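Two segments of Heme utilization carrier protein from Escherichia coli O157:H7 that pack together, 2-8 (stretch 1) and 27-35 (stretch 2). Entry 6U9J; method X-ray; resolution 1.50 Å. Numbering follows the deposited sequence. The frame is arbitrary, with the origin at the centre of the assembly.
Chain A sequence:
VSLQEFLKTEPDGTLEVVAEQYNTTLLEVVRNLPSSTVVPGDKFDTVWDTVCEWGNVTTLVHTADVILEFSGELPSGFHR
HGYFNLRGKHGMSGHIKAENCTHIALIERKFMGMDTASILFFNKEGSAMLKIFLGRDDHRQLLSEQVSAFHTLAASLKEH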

# COMPACT_ATOMS: atom_id res chain seq x y z
N SER A 2 18.28 13.93 -25.61
CA SER A 2 18.61 13.88 -24.20
C SER A 2 17.35 13.91 -23.35
O SER A 2 16.24 14.20 -23.82
CB SER A 2 19.54 15.03 -23.82
OG SER A 2 18.85 16.27 -23.77
N LEU A 3 17.52 13.61 -22.06
CA LEU A 3 16.37 13.43 -21.18
C LEU A 3 15.60 14.72 -21.00
O LEU A 3 14.36 14.74 -21.11
CB LEU A 3 16.82 12.87 -19.83
CG LEU A 3 15.74 12.78 -18.75
CD1 LEU A 3 14.63 11.83 -19.17
CD2 LEU A 3 16.36 12.34 -17.43
N GLN A 4 16.30 15.82 -20.71
CA GLN A 4 15.61 17.08 -20.46
C GLN A 4 14.91 17.58 -21.73
O GLN A 4 13.77 18.05 -21.67
CB GLN A 4 16.58 18.14 -19.95
CG GLN A 4 15.88 19.23 -19.15
CD GLN A 4 16.34 20.63 -19.50
OE1 GLN A 4 17.50 20.85 -19.87
NE2 GLN A 4 15.43 21.59 -19.40
N GLU A 5 15.57 17.46 -22.88
CA GLU A 5 14.93 17.84 -24.14
C GLU A 5 13.70 16.99 -24.39
O GLU A 5 12.65 17.51 -24.80
CB GLU A 5 15.93 17.72 -25.29
CG GLU A 5 17.17 18.59 -25.11
CD GLU A 5 18.17 18.45 -26.26
OE1 GLU A 5 18.99 19.37 -26.44
OE2 GLU A 5 18.12 17.42 -26.97
N PHE A 6 13.79 15.68 -24.13
CA PHE A 6 12.64 14.80 -24.32
C PHE A 6 11.46 15.22 -23.44
O PHE A 6 10.31 15.15 -23.87
CB PHE A 6 13.04 13.36 -24.02
CG PHE A 6 11.90 12.38 -24.12
CD1 PHE A 6 11.36 12.04 -25.35
CD2 PHE A 6 11.38 11.78 -22.98
CE1 PHE A 6 10.31 11.14 -25.44
CE2 PHE A 6 10.33 10.88 -23.07
CZ PHE A 6 9.80 10.56 -24.30
N LEU A 7 11.73 15.66 -22.21
CA LEU A 7 10.65 15.98 -21.29
C LEU A 7 10.01 17.34 -21.55
O LEU A 7 8.90 17.59 -21.07
CB LEU A 7 11.14 15.93 -19.84
CG LEU A 7 11.43 14.51 -19.33
CD1 LEU A 7 12.05 14.56 -17.93
CD2 LEU A 7 10.15 13.69 -19.34
N LYS A 8 10.66 18.21 -22.33
CA LYS A 8 10.07 19.52 -22.61
C LYS A 8 8.78 19.44 -23.43
O LYS A 8 8.21 20.49 -23.73
CB LYS A 8 11.07 20.42 -23.33
CG LYS A 8 12.39 20.58 -22.60
CD LYS A 8 13.21 21.76 -23.10
CE LYS A 8 13.18 22.91 -22.12
NZ LYS A 8 13.96 24.08 -22.61
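Stretch 2, residues 27-35: LEVVRNLPS

Stretch 2 comes in as helix 27-31, which begins earlier in the chain, and then leaves the helical path; Leu33 is extended, but Pro34 turns back to helix-like torsions. Its helix crosses the short helix 3-7 of stretch 1 at -60°, with the axes 10.0 Å apart at closest approach; the two N-to-C directions make an angle of 60°, so the helices run in broadly the same sense. That spacing leaves room for side chains between the backbones, and the approach tightens around Asn32: CA of Gln4 and CA of Asn32 are 5.1 Å apart.

The main apolar bumps belong to stretch 1. Leu3 and Leu7, one helical turn apart, both point toward stretch 2 and form a two-knob ridge. Leu7 is the deeper knob. Its CD1 drops into a hollow walled largely by backbone, 3.3 Å from Val29 O and 3.6 Å from Asn32 O, with Val29 CG1 at 3.9 Å. Its other methyl, CD2, meets CD2 of Leu33 at 4.1 Å; the CA-to-CB bond of Leu33 points away, yet the end of its side chain comes back nearer.

Leu3 fills a shallower site. Its CD2 lies 3.5 Å from Asn32 ND2 and 3.9 Å from Glu28 O, while its CD1 reaches CG2 of Val29 at 4.3 Å. Val29 thus lends one methyl to each leucine.

Asn32 is the answering bump, pointing toward stretch 1 with OD1 3.5 Å from Gln4 CB. One hydrogen bond is made at home: ND2 donates to Glu28 O at 2.7 Å, a bond that ties the end of the side chain to its own stretch. Beyond it, Pro34 closes the edge, its CD 3.6 Å from Leu7 O.

No direct hydrogen bond joins the stretches. A single water bridges them, donating to Asn32 O at 2.6 Å and to Gln4 O at 3.2 Å. The rule here is fit: two leucines a turn apart, seated against Val29, Asn32 and Leu33.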

# COMPACT_ATOMS: atom_id res chain seq x y z
N LEU A 27 13.66 9.70 -9.91
CA LEU A 27 14.06 11.01 -9.41
C LEU A 27 14.75 11.84 -10.50
O LEU A 27 14.47 13.03 -10.65
CB LEU A 27 14.97 10.88 -8.19
CG LEU A 27 15.47 12.21 -7.61
CD1 LEU A 27 14.30 13.13 -7.25
CD2 LEU A 27 16.35 11.96 -6.40
N GLU A 28 15.67 11.23 -11.25
CA GLU A 28 16.35 11.99 -12.29
C GLU A 28 15.37 12.46 -13.36
O GLU A 28 15.50 13.58 -13.87
CB GLU A 28 17.47 11.17 -12.92
CG GLU A 28 18.46 12.02 -13.71
CD GLU A 28 19.24 12.97 -12.82
OE1 GLU A 28 19.53 14.11 -13.26
OE2 GLU A 28 19.55 12.60 -11.67
N VAL A 29 14.37 11.65 -13.70
CA VAL A 29 13.32 12.10 -14.62
C VAL A 29 12.57 13.28 -14.03
O VAL A 29 12.35 14.30 -14.70
CB VAL A 29 12.37 10.94 -14.96
CG1 VAL A 29 11.15 11.45 -15.75
CG2 VAL A 29 13.10 9.85 -15.71
N VAL A 30 12.17 13.17 -12.77
CA VAL A 30 11.37 14.23 -12.16
C VAL A 30 12.15 15.54 -12.12
O VAL A 30 11.58 16.62 -12.32
CB VAL A 30 10.90 13.79 -10.76
CG1 VAL A 30 10.44 14.99 -9.96
CG2 VAL A 30 9.77 12.78 -10.90
N ARG A 31 13.46 15.47 -11.85
CA ARG A 31 14.28 16.68 -11.82
C ARG A 31 14.27 17.41 -13.15
O ARG A 31 14.37 18.64 -13.18
CB ARG A 31 15.72 16.33 -11.46
CG ARG A 31 15.94 15.92 -10.03
CD ARG A 31 17.43 15.82 -9.77
NE ARG A 31 17.72 15.29 -8.44
CZ ARG A 31 17.75 16.03 -7.34
NH1 ARG A 31 18.04 15.46 -6.18
NH2 ARG A 31 17.50 17.33 -7.39
N ASN A 32 14.14 16.68 -14.25
CA ASN A 32 14.22 17.25 -15.58
C ASN A 32 12.86 17.62 -16.16
O ASN A 32 12.79 18.05 -17.31
CB ASN A 32 14.95 16.27 -16.51
CG ASN A 32 16.43 16.22 -16.23
OD1 ASN A 32 17.17 17.12 -16.62
ND2 ASN A 32 16.87 15.18 -15.53
N LEU A 33 11.80 17.48 -15.38
CA LEU A 33 10.48 17.92 -15.80
C LEU A 33 10.44 19.45 -15.92
O LEU A 33 11.19 20.15 -15.24
CB LEU A 33 9.42 17.46 -14.81
CG LEU A 33 9.04 15.98 -14.84
CD1 LEU A 33 8.11 15.64 -13.68
CD2 LEU A 33 8.38 15.63 -16.18
N PRO A 34 9.56 19.98 -16.77
CA PRO A 34 9.42 21.44 -16.83
C PRO A 34 8.83 22.06 -15.57
O PRO A 34 9.10 23.23 -15.29
CB PRO A 34 8.52 21.67 -18.05
CG PRO A 34 7.88 20.35 -18.33
CD PRO A 34 8.84 19.30 -17.85
N SER A 35 8.02 21.31 -14.81
CA SER A 35 7.31 21.88 -13.66
C SER A 35 7.45 20.94 -12.46
O SER A 35 6.53 20.18 -12.15
CB SER A 35 5.85 22.14 -14.00
OG SER A 35 5.19 22.75 -12.91
O HOH W 1 12.36 19.64 -19.33